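Local coordinates for surface glycan binding protein B (Bacteroides ovatus, PDB 6E57) that binds mixed-linkage beta-glucan, probably capturing it at the surface of a gut bacterium for uptake and use, at residues T76-D82 and Y105-V111. Numbering follows the deposited sequence.
Sequences TVTWFID and YNLKIEV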
ATOM      1  N   THR A  76       7.637  24.910 -31.276  1.00 69.42           N
ATOM      2  CA  THR A  76       7.657  23.457 -31.450  1.00 67.40           C
ATOM      3  C   THR A  76       7.361  22.801 -30.096  1.00 65.44           C
ATOM      4  O   THR A  76       7.908  23.216 -29.070  1.00 64.89           O
ATOM      5  CB  THR A  76       9.001  22.982 -32.018  1.00 67.57           C
ATOM      6  OG1 THR A  76       9.219  23.654 -33.259  1.00 70.08           O
ATOM      7  CG2 THR A  76       9.058  21.485 -32.235  1.00 65.83           C
ATOM      8  N   VAL A  77       6.497  21.779 -30.102  1.00 64.65           N
ATOM      9  CA  VAL A  77       6.119  21.075 -28.881  1.00 63.62           C
ATOM     10  C   VAL A  77       6.507  19.596 -29.022  1.00 62.00           C
ATOM     11  O   VAL A  77       6.276  18.974 -30.062  1.00 61.21           O
ATOM     12  CB  VAL A  77       4.623  21.263 -28.552  1.00 63.97           C
ATOM     13  CG1 VAL A  77       4.134  22.657 -28.917  1.00 65.34           C
ATOM     14  CG2 VAL A  77       3.741  20.216 -29.206  1.00 63.79           C
ATOM     15  N   THR A  78       7.113  19.055 -27.959  1.00 61.06           N
ATOM     16  CA  THR A  78       7.523  17.659 -27.882  1.00 61.27           C
ATOM     17  C   THR A  78       6.718  16.963 -26.777  1.00 59.83           C
ATOM     18  O   THR A  78       6.447  17.549 -25.727  1.00 62.66           O
ATOM     19  CB  THR A  78       9.033  17.543 -27.641  1.00 61.29           C
ATOM     20  OG1 THR A  78       9.703  18.374 -28.587  1.00 62.64           O
ATOM     21  CG2 THR A  78       9.544  16.127 -27.781  1.00 61.97           C
ATOM     22  N   TRP A  79       6.344  15.707 -27.029  1.00 57.82           N
ATOM     23  CA  TRP A  79       5.570  14.909 -26.093  1.00 56.87           C
ATOM     24  C   TRP A  79       6.442  13.768 -25.552  1.00 55.93           C
ATOM     25  O   TRP A  79       7.224  13.171 -26.295  1.00 53.40           O
ATOM     26  CB  TRP A  79       4.292  14.385 -26.763  1.00 55.88           C
ATOM     27  CG  TRP A  79       3.482  15.439 -27.453  1.00 56.51           C
ATOM     28  CD1 TRP A  79       3.734  16.000 -28.672  1.00 57.52           C
ATOM     29  CD2 TRP A  79       2.271  16.053 -26.977  1.00 54.39           C
ATOM     30  NE1 TRP A  79       2.772  16.921 -28.983  1.00 58.08           N
ATOM     31  CE2 TRP A  79       1.860  16.976 -27.962  1.00 56.23           C
ATOM     32  CE3 TRP A  79       1.499  15.918 -25.819  1.00 53.05           C
ATOM     33  CZ2 TRP A  79       0.714  17.756 -27.822  1.00 55.67           C
ATOM     34  CZ3 TRP A  79       0.365  16.688 -25.681  1.00 54.61           C
ATOM     35  CH2 TRP A  79      -0.020  17.595 -26.670  1.00 55.56           C
ATOM     36  N   PHE A  80       6.292  13.481 -24.253  1.00 55.79           N
ATOM     37  CA  PHE A  80       7.025  12.418 -23.578  1.00 54.26           C
ATOM     38  C   PHE A  80       6.052  11.546 -22.773  1.00 53.60           C
ATOM     39  O   PHE A  80       5.332  12.052 -21.917  1.00 52.94           O
ATOM     40  CB  PHE A  80       8.097  13.006 -22.657  1.00 54.29           C
ATOM     41  CG  PHE A  80       9.179  13.797 -23.349  1.00 55.44           C
ATOM     42  CD1 PHE A  80       8.962  15.110 -23.736  1.00 57.04           C
ATOM     43  CD2 PHE A  80      10.425  13.237 -23.589  1.00 56.04           C
ATOM     44  CE1 PHE A  80       9.963  15.840 -24.361  1.00 57.66           C
ATOM     45  CE2 PHE A  80      11.423  13.968 -24.214  1.00 57.47           C
ATOM     46  CZ  PHE A  80      11.190  15.268 -24.601  1.00 57.10           C
ATOM     47  N   ILE A  81       6.050  10.238 -23.066  1.00 54.15           N
ATOM     48  CA  ILE A  81       5.328   9.227 -22.281  1.00 53.17           C
ATOM     49  C   ILE A  81       6.358   8.453 -21.443  1.00 54.52           C
ATOM     50  O   ILE A  81       7.251   7.804 -21.995  1.00 53.99           O
ATOM     51  CB  ILE A  81       4.506   8.290 -23.194  1.00 51.83           C
ATOM     52  CG1 ILE A  81       3.498   9.053 -24.062  1.00 52.66           C
ATOM     53  CG2 ILE A  81       3.828   7.199 -22.379  1.00 50.11           C
ATOM     54  CD1 ILE A  81       2.328   9.635 -23.298  1.00 52.17           C
ATOM     55  N   ASP A  82       6.219   8.540 -20.113  1.00 56.01           N
ATOM     56  CA  ASP A  82       7.141   7.942 -19.135  1.00 55.00           C
ATOM     57  C   ASP A  82       8.588   8.331 -19.471  1.00 55.77           C
ATOM     58  O   ASP A  82       9.480   7.485 -19.463  1.00 58.66           O
ATOM     59  CB  ASP A  82       6.978   6.420 -19.065  1.00 55.25           C
ATOM     60  CG  ASP A  82       5.673   5.949 -18.445  1.00 55.44           C
ATOM     61  OD1 ASP A  82       5.005   6.763 -17.771  1.00 54.88           O
ATOM     62  OD2 ASP A  82       5.336   4.763 -18.638  1.00 57.86           O
ATOM     63  N   TYR A 105       0.278   6.494 -16.909  1.00 45.64           N
ATOM     64  CA  TYR A 105       1.443   6.978 -17.639  1.00 46.24           C
ATOM     65  C   TYR A 105       1.783   8.405 -17.204  1.00 48.22           C
ATOM     66  O   TYR A 105       0.890   9.209 -16.944  1.00 49.04           O
ATOM     67  CB  TYR A 105       1.170   6.977 -19.145  1.00 46.75           C
ATOM     68  CG  TYR A 105       0.891   5.621 -19.735  1.00 46.71           C
ATOM     69  CD1 TYR A 105      -0.386   5.084 -19.722  1.00 47.03           C
ATOM     70  CD2 TYR A 105       1.906   4.873 -20.308  1.00 46.89           C
ATOM     71  CE1 TYR A 105      -0.647   3.835 -20.262  1.00 48.49           C
ATOM     72  CE2 TYR A 105       1.663   3.624 -20.853  1.00 48.22           C
ATOM     73  CZ  TYR A 105       0.382   3.103 -20.831  1.00 49.24           C
ATOM     74  OH  TYR A 105       0.146   1.872 -21.372  1.00 52.85           O
ATOM     75  N   ASN A 106       3.084   8.708 -17.162  1.00 48.32           N
ATOM     76  CA  ASN A 106       3.562  10.072 -17.007  1.00 50.37           C
ATOM     77  C   ASN A 106       3.597  10.731 -18.393  1.00 51.32           C
ATOM     78  O   ASN A 106       4.205  10.192 -19.318  1.00 51.14           O
ATOM     79  CB  ASN A 106       4.930  10.118 -16.322  1.00 51.83           C
ATOM     80  CG  ASN A 106       5.458  11.529 -16.180  1.00 55.06           C
ATOM     81  OD1 ASN A 106       5.910  12.133 -17.154  1.00 58.22           O
ATOM     82  ND2 ASN A 106       5.397  12.063 -14.972  1.00 56.15           N
ATOM     83  N   LEU A 107       2.937  11.889 -18.520  1.00 51.89           N
ATOM     84  CA  LEU A 107       2.928  12.686 -19.750  1.00 51.58           C
ATOM     85  C   LEU A 107       3.603  14.033 -19.478  1.00 52.45           C
ATOM     86  O   LEU A 107       3.191  14.747 -18.568  1.00 52.61           O
ATOM     87  CB  LEU A 107       1.482  12.889 -20.215  1.00 51.01           C
ATOM     88  CG  LEU A 107       1.301  13.816 -21.418  1.00 52.46           C
ATOM     89  CD1 LEU A 107       2.037  13.278 -22.638  1.00 52.18           C
ATOM     90  CD2 LEU A 107      -0.175  14.022 -21.734  1.00 53.12           C
ATOM     91  N   LYS A 108       4.633  14.357 -20.269  1.00 53.11           N
ATOM     92  CA  LYS A 108       5.259  15.680 -20.270  1.00 54.84           C
ATOM     93  C   LYS A 108       4.971  16.358 -21.613  1.00 54.50           C
ATOM     94  O   LYS A 108       5.109  15.734 -22.666  1.00 53.39           O
ATOM     95  CB  LYS A 108       6.770  15.591 -20.036  1.00 58.24           C
ATOM     96  CG  LYS A 108       7.193  15.327 -18.597  1.00 62.64           C
ATOM     97  CD  LYS A 108       8.692  15.151 -18.421  1.00 66.71           C
ATOM     98  CE  LYS A 108       9.077  14.571 -17.075  1.00 68.64           C
ATOM     99  NZ  LYS A 108       8.738  13.131 -16.971  1.00 67.18           N
ATOM    100  N   ILE A 109       4.564  17.631 -21.546  1.00 55.57           N
ATOM    101  CA  ILE A 109       4.345  18.488 -22.709  1.00 56.96           C
ATOM    102  C   ILE A 109       5.376  19.621 -22.659  1.00 58.87           C
ATOM    103  O   ILE A 109       5.232  20.553 -21.875  1.00 58.40           O
ATOM    104  CB  ILE A 109       2.902  19.034 -22.732  1.00 57.52           C
ATOM    105  CG1 ILE A 109       1.866  17.909 -22.646  1.00 57.43           C
ATOM    106  CG2 ILE A 109       2.679  19.918 -23.952  1.00 58.39           C
ATOM    107  CD1 ILE A 109       0.455  18.387 -22.387  1.00 57.51           C
ATOM    108  N   GLU A 110       6.413  19.517 -23.496  1.00 60.63           N
ATOM    109  CA  GLU A 110       7.485  20.505 -23.546  1.00 64.88           C
ATOM    110  C   GLU A 110       7.313  21.375 -24.794  1.00 64.73           C
ATOM    111  O   GLU A 110       7.368  20.876 -25.913  1.00 65.42           O
ATOM    112  CB  GLU A 110       8.849  19.814 -23.526  1.00 69.30           C
ATOM    113  CG  GLU A 110       9.138  19.114 -22.209  1.00 72.15           C
ATOM    114  CD  GLU A 110      10.593  18.757 -21.965  1.00 77.29           C
ATOM    115  OE1 GLU A 110      11.468  19.254 -22.713  1.00 81.97           O
ATOM    116  OE2 GLU A 110      10.850  17.981 -21.020  1.00 79.66           O
ATOM    117  N   VAL A 111       7.095  22.676 -24.572  1.00 65.23           N
ATOM    118  CA  VAL A 111       6.961  23.668 -25.629  1.00 66.99           C
ATOM    119  C   VAL A 111       8.235  24.520 -25.645  1.00 68.41           C
ATOM    120  O   VAL A 111       8.668  25.006 -24.604  1.00 67.43           O
ATOM    121  CB  VAL A 111       5.707  24.539 -25.418  1.00 67.32           C
ATOM    122  CG1 VAL A 111       5.548  25.582 -26.515  1.00 68.46           C
ATOM    123  CG2 VAL A 111       4.448  23.693 -25.298  1.00 66.76           C
TER
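W79 and I109 lie side by side on one face of neighbouring antiparallel strands in the N-terminal domain, whose packing of two sheets is consistent with an immunoglobulin-like beta-sandwich. The strands run 162° apart, and their register pairs V77 with V111, W79 with I109 and I81 with L107 at non-hydrogen-bonded positions, all with side chains on that face. It is turned to strand 63-70, since L67 touches both W79 and I109 while I65 meets L107. From its CB, W79 sends CG beside its own backbone N (chi1 -51°), and the indole lies alongside the I109 side chain. Along the six-membered ring, CE3 and CZ3 both meet I109 CG1, at 3.8 and 3.6 Å, and CZ3 also touches I109 CD1; L107 CD1 sits at the ring edge near CE3, while I109 CG2 lies over a ring face. At the other end of the indole, NE1 donates to the carbonyl of D93. With an alanine here, I109 and L107 would probably lose their aromatic neighbour and the carbonyl of D93 this donor. I81 CD1 prolongs the apolar row, 3.7 Å from L107 CD1.

The intervening pairs, T78 with E110 and F80 with K108, are each joined by two backbone hydrogen bonds, among them T78 N to E110 O at 2.8 Å and K108 N to F80 O at 2.9 Å. On their face, F80 CE1 approaches E110 CD at 3.8 Å, ring and carboxylate planes 34° apart. Beyond the strand end, D82 N donates to N106 O (2.7 Å). The D82 side chain forms a salt bridge with R199 through OD2, whereas OD1 takes the place of a backbone carbonyl, accepting N106 N at 2.8 Å, nearly in line with its C-O bond.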